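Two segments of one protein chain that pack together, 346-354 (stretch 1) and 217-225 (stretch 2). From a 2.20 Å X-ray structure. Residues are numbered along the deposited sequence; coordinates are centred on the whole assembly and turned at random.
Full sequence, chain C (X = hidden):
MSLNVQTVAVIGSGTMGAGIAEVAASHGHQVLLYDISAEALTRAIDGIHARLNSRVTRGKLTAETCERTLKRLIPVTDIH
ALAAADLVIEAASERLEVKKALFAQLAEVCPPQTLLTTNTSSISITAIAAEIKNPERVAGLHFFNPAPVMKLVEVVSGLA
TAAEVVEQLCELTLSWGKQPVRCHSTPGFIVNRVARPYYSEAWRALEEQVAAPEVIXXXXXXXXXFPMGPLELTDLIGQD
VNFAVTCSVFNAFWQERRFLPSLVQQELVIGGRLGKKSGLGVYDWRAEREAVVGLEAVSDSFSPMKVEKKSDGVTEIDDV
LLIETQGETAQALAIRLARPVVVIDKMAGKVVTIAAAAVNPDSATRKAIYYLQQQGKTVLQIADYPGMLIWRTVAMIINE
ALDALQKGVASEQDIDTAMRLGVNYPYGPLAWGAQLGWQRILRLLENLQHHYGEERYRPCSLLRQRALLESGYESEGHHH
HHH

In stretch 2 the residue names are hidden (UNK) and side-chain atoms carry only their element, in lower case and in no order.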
ATOM      1  N   LYS C 346     -26.681   6.604 -17.734  1.00 49.15           N
ATOM      2  CA  LYS C 346     -27.382   5.771 -18.721  1.00 48.72           C
ATOM      3  C   LYS C 346     -26.481   5.282 -19.832  1.00 46.16           C
ATOM      4  O   LYS C 346     -25.522   5.969 -20.198  1.00 46.78           O
ATOM      5  CB  LYS C 346     -28.585   6.513 -19.332  1.00 48.31           C
ATOM      6  CG  LYS C 346     -28.241   7.775 -20.129  1.00 51.48           C
ATOM      7  CD  LYS C 346     -29.312   8.126 -21.161  1.00 63.15           C
ATOM      8  CE  LYS C 346     -29.076   9.527 -21.745  1.00 69.06           C
ATOM      9  NZ  LYS C 346     -30.003   9.871 -22.868  1.00 75.72           N
ATOM     10  N   MET C 347     -26.779   4.084 -20.343  1.00 46.42           N
ATOM     11  CA  MET C 347     -26.252   3.650 -21.645  1.00 54.20           C
ATOM     12  C   MET C 347     -27.403   3.317 -22.597  1.00 58.75           C
ATOM     13  O   MET C 347     -28.259   4.165 -22.808  1.00 61.52           O
ATOM     14  CB  MET C 347     -25.204   2.539 -21.517  1.00 46.43           C
ATOM     15  CG  MET C 347     -23.862   3.073 -20.959  1.00 50.04           C
ATOM     16  SD  MET C 347     -22.547   1.849 -20.817  1.00 40.21           S
ATOM     17  CE  MET C 347     -21.255   2.867 -20.148  1.00 38.02           C
ATOM     18  N   ALA C 348     -27.441   2.111 -23.165  1.00 62.07           N
ATOM     19  CA  ALA C 348     -28.457   1.793 -24.186  1.00 61.16           C
ATOM     20  C   ALA C 348     -29.722   1.172 -23.607  1.00 60.42           C
ATOM     21  O   ALA C 348     -30.821   1.395 -24.122  1.00 59.28           O
ATOM     22  CB  ALA C 348     -27.879   0.898 -25.273  1.00 58.02           C
ATOM     23  N   GLY C 349     -29.558   0.409 -22.528  1.00 58.47           N
ATOM     24  CA  GLY C 349     -30.667  -0.285 -21.875  1.00 59.63           C
ATOM     25  C   GLY C 349     -31.736   0.630 -21.301  1.00 60.11           C
ATOM     26  O   GLY C 349     -31.538   1.838 -21.174  1.00 54.26           O
ATOM     27  N   LYS C 350     -32.879   0.046 -20.960  1.00 61.68           N
ATOM     28  CA  LYS C 350     -34.022   0.827 -20.498  1.00 67.67           C
ATOM     29  C   LYS C 350     -33.867   1.313 -19.064  1.00 64.97           C
ATOM     30  O   LYS C 350     -34.397   2.354 -18.700  1.00 66.57           O
ATOM     31  CB  LYS C 350     -35.320   0.041 -20.679  1.00 71.55           C
ATOM     32  CG  LYS C 350     -35.873   0.144 -22.090  1.00 83.86           C
ATOM     33  CD  LYS C 350     -36.221  -1.221 -22.657  1.00 95.99           C
ATOM     34  CE  LYS C 350     -36.292  -1.167 -24.178  1.00104.58           C
ATOM     35  NZ  LYS C 350     -36.255  -2.526 -24.794  1.00110.30           N
ATOM     36  N   VAL C 351     -33.125   0.570 -18.255  1.00 64.19           N
ATOM     37  CA  VAL C 351     -32.904   0.977 -16.877  1.00 63.49           C
ATOM     38  C   VAL C 351     -31.885   2.106 -16.807  1.00 64.62           C
ATOM     39  O   VAL C 351     -30.802   2.021 -17.382  1.00 68.79           O
ATOM     40  CB  VAL C 351     -32.570  -0.221 -15.975  1.00 65.38           C
ATOM     41  CG1 VAL C 351     -31.934   0.226 -14.671  1.00 65.81           C
ATOM     42  CG2 VAL C 351     -33.847  -1.012 -15.705  1.00 61.48           C
ATOM     43  N   VAL C 352     -32.282   3.174 -16.123  1.00 62.85           N
ATOM     44  CA  VAL C 352     -31.523   4.410 -16.021  1.00 57.53           C
ATOM     45  C   VAL C 352     -31.472   4.802 -14.528  1.00 59.31           C
ATOM     46  O   VAL C 352     -32.504   4.743 -13.843  1.00 58.31           O
ATOM     47  CB  VAL C 352     -32.255   5.484 -16.866  1.00 60.89           C
ATOM     48  CG1 VAL C 352     -32.091   6.869 -16.308  1.00 60.87           C
ATOM     49  CG2 VAL C 352     -31.821   5.427 -18.315  1.00 58.15           C
ATOM     50  N   THR C 353     -30.296   5.166 -14.000  1.00 54.99           N
ATOM     51  CA  THR C 353     -30.275   5.753 -12.648  1.00 50.67           C
ATOM     52  C   THR C 353     -30.095   7.271 -12.659  1.00 48.53           C
ATOM     53  O   THR C 353     -29.491   7.834 -13.574  1.00 49.11           O
ATOM     54  CB  THR C 353     -29.329   5.046 -11.603  1.00 51.69           C
ATOM     55  OG1 THR C 353     -27.955   5.354 -11.859  1.00 59.77           O
ATOM     56  CG2 THR C 353     -29.523   3.551 -11.590  1.00 54.72           C
ATOM     57  N   ILE C 354     -30.668   7.931 -11.651  1.00 44.21           N
ATOM     58  CA  ILE C 354     -30.626   9.392 -11.551  1.00 44.90           C
ATOM     59  C   ILE C 354     -30.372   9.826 -10.113  1.00 46.53           C
ATOM     60  O   ILE C 354     -30.600   9.065  -9.178  1.00 45.51           O
ATOM     61  CB  ILE C 354     -31.944  10.093 -12.058  1.00 49.90           C
ATOM     62  CG1 ILE C 354     -33.108   9.865 -11.082  1.00 54.38           C
ATOM     63  CG2 ILE C 354     -32.311   9.660 -13.491  1.00 48.37           C
ATOM     64  CD1 ILE C 354     -34.170  10.938 -11.135  1.00 62.07           C
ATOM     65  N   UNK C 217     -27.426  -4.018  -9.177  1.00 47.23           N
ATOM     66  CA  UNK C 217     -27.507  -5.108 -10.162  1.00 50.48           C
ATOM     67  C   UNK C 217     -28.393  -4.795 -11.380  1.00 54.39           C
ATOM     68  O   UNK C 217     -28.111  -5.241 -12.501  1.00 50.04           O
ATOM     69  c   UNK C 217     -27.983  -6.408  -9.510  1.00 53.35           C
ATOM     70  c   UNK C 217     -26.911  -7.071  -8.651  1.00 59.04           C
ATOM     71  o   UNK C 217     -25.730  -6.664  -8.694  1.00 62.57           O
ATOM     72  o   UNK C 217     -27.258  -8.007  -7.915  1.00 58.01           O
ATOM     73  N   UNK C 218     -29.450  -4.019 -11.161  1.00 52.76           N
ATOM     74  CA  UNK C 218     -30.395  -3.706 -12.235  1.00 57.44           C
ATOM     75  C   UNK C 218     -29.819  -2.680 -13.198  1.00 52.61           C
ATOM     76  O   UNK C 218     -30.024  -2.779 -14.400  1.00 51.78           O
ATOM     77  c   UNK C 218     -31.723  -3.218 -11.663  1.00 56.85           C
ATOM     78  N   UNK C 219     -29.106  -1.697 -12.657  1.00 50.91           N
ATOM     79  CA  UNK C 219     -28.426  -0.701 -13.469  1.00 47.59           C
ATOM     80  C   UNK C 219     -27.392  -1.368 -14.363  1.00 51.18           C
ATOM     81  O   UNK C 219     -27.329  -1.094 -15.555  1.00 54.23           O
ATOM     82  c   UNK C 219     -27.767   0.354 -12.591  1.00 50.37           C
ATOM     83  N   UNK C 220     -26.601  -2.266 -13.785  1.00 51.51           N
ATOM     84  CA  UNK C 220     -25.503  -2.883 -14.519  1.00 52.56           C
ATOM     85  C   UNK C 220     -25.989  -3.903 -15.562  1.00 50.87           C
ATOM     86  O   UNK C 220     -25.449  -3.958 -16.662  1.00 52.50           O
ATOM     87  c   UNK C 220     -23.800  -1.356 -12.216  1.00 46.52           C
ATOM     88  c   UNK C 220     -24.459  -3.468 -13.558  1.00 52.36           C
ATOM     89  c   UNK C 220     -22.412  -2.070 -14.157  1.00 47.79           C
ATOM     90  c   UNK C 220     -23.324  -2.556 -13.030  1.00 53.69           C
ATOM     91  N   UNK C 221     -27.029  -4.665 -15.234  1.00 49.10           N
ATOM     92  CA  UNK C 221     -27.605  -5.634 -16.178  1.00 56.53           C
ATOM     93  C   UNK C 221     -28.576  -5.015 -17.198  1.00 56.35           C
ATOM     94  O   UNK C 221     -28.440  -5.233 -18.394  1.00 49.32           O
ATOM     95  c   UNK C 221     -28.249  -6.832 -15.444  1.00 58.00           C
ATOM     96  n   UNK C 221     -30.997  -7.850 -12.180  1.00 67.62           N
ATOM     97  n   UNK C 221     -29.936  -8.615 -14.077  1.00 77.45           N
ATOM     98  c   UNK C 221     -31.008  -8.085 -13.492  1.00 77.88           C
ATOM     99  c   UNK C 221     -29.229  -7.692 -16.284  1.00 62.41           C
ATOM    100  n   UNK C 221     -32.084  -7.783 -14.207  1.00 75.04           N
ATOM    101  c   UNK C 221     -29.803  -8.900 -15.506  1.00 69.61           C
ATOM    102  N   UNK C 222     -29.554  -4.247 -16.730  1.00 56.03           N
ATOM    103  CA  UNK C 222     -30.589  -3.756 -17.642  1.00 59.58           C
ATOM    104  C   UNK C 222     -30.335  -2.332 -18.134  1.00 59.48           C
ATOM    105  O   UNK C 222     -31.049  -1.849 -19.011  1.00 57.95           O
ATOM    106  o   UNK C 222     -32.178  -6.214 -17.552  1.00 69.57           O
ATOM    107  o   UNK C 222     -32.800  -5.570 -15.555  1.00 67.99           O
ATOM    108  c   UNK C 222     -32.351  -5.328 -16.692  1.00 62.13           C
ATOM    109  c   UNK C 222     -31.988  -3.890 -17.026  1.00 60.17           C
ATOM    110  N   UNK C 223     -29.320  -1.675 -17.566  1.00 52.76           N
ATOM    111  CA  UNK C 223     -28.824  -0.414 -18.092  1.00 48.82           C
ATOM    112  C   UNK C 223     -27.625  -0.635 -18.999  1.00 51.78           C
ATOM    113  O   UNK C 223     -27.675  -0.306 -20.184  1.00 50.73           O
ATOM    114  N   UNK C 224     -26.553  -1.211 -18.451  1.00 49.95           N
ATOM    115  CA  UNK C 224     -25.280  -1.353 -19.185  1.00 49.53           C
ATOM    116  C   UNK C 224     -25.211  -2.589 -20.081  1.00 47.80           C
ATOM    117  O   UNK C 224     -24.299  -2.725 -20.879  1.00 46.92           O
ATOM    118  c   UNK C 224     -24.094  -1.335 -18.218  1.00 44.27           C
ATOM    119  N   UNK C 225     -26.160  -3.504 -19.921  1.00 52.19           N
ATOM    120  CA  UNK C 225     -26.226  -4.695 -20.758  1.00 49.56           C
ATOM    121  C   UNK C 225     -25.387  -5.892 -20.323  1.00 52.41           C
ATOM    122  O   UNK C 225     -25.186  -6.810 -21.119  1.00 49.79           O
TER

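Position 217 carries two side-chain carbons, the second bearing two oxygens, which is a short carboxylate, and it lies out of reach of stretch 1. It is Asp-217. Although buried, its charge is provided for, since both carboxylate oxygens are hydrogen-bonded elsewhere in the structure.

Position 218 has a single side-chain carbon. The CA-to-CB bond points sideways, and it is the backbone that meets the strand: O of 218 lies 3.6 Å from CG1 of Val-351. The residue is therefore Ala-218. A methyl group suits this buried flank of the helix.

Position 219 again shows one side-chain carbon; this CB of 219 packs 3.8 Å from CG2 of Thr-353, while the CA of 219 is 3.8 Å from CG1 of Val-351. It is Ala-219. Thr-353 packs on the methyl, while Val-351 reaches the backbone beside it; a small side chain fits this close packing.

At position 220 there are four carbons, forked at the second, which point away from stretch 1 and do not touch it. This is the pattern of leucine, Leu-220; an apolar side chain suits its buried surroundings.

Three carbons, a nitrogen and then a carbon carrying two more nitrogens make up the side chain at position 221, which also points away from stretch 1 and does not touch it. This is Arg-221, and its long chain is partly exposed, as suits a charged group.

Position 222 has two carbons, the second with two oxygens. The CB of 222 lies 3.7 Å from CG2 of Val-351, so the start of the side chain makes an apolar contact. It is Asp-222. The carboxylate forms a salt bridge in which OD1 of Asp-222 is 2.7 Å from NH2 of Arg-221. O of Asp-222 accepts a hydrogen bond from N of Val-351 at 3.3 Å.

Position 223 has no side-chain atoms, and the CA of 223 comes within 3.2 Å of O of Val-351. It is Gly-223. An ideal CB on Gly-223 would lie 2.8 Å from O of Val-351 and 2.4 Å from O of Ala-219, both clashes, so both the neighbouring stretch and the helix itself favour glycine.

Position 224 has one carbon. The CB of 224 points away from stretch 1 yet remains 4.4 Å from SD of Met-347, a loose apolar contact. It is Ala-224. N of Ala-224 donates a hydrogen bond to O of Ala-219 at 3.0 Å, closing the wider pi-type turn.

Position 225, also without side-chain atoms, touches nothing on stretch 1. It is Gly-225. Its positive phi of 86° would jam a CB against the preceding carbonyl, a strain that glycine avoids as the chain leaves the helix.

The contact joins the last turn of the helix to the loop and strand through backbone polarity and small residues. N of Gly-349 donates to O of Gly-223 at 3.1 Å, and CA of Gly-349 makes a CA-H...O contact with O of Asp-222 at 3.3 Å; a CB on Gly-349 would clash with both oxygens. Val-351 anchors the apolar part, with its side chain directed toward the helix. Glycine on both stretches thus permits the close approach that the hydrogen bonds require.

Stretch 2 217-225: DAALRDGAG
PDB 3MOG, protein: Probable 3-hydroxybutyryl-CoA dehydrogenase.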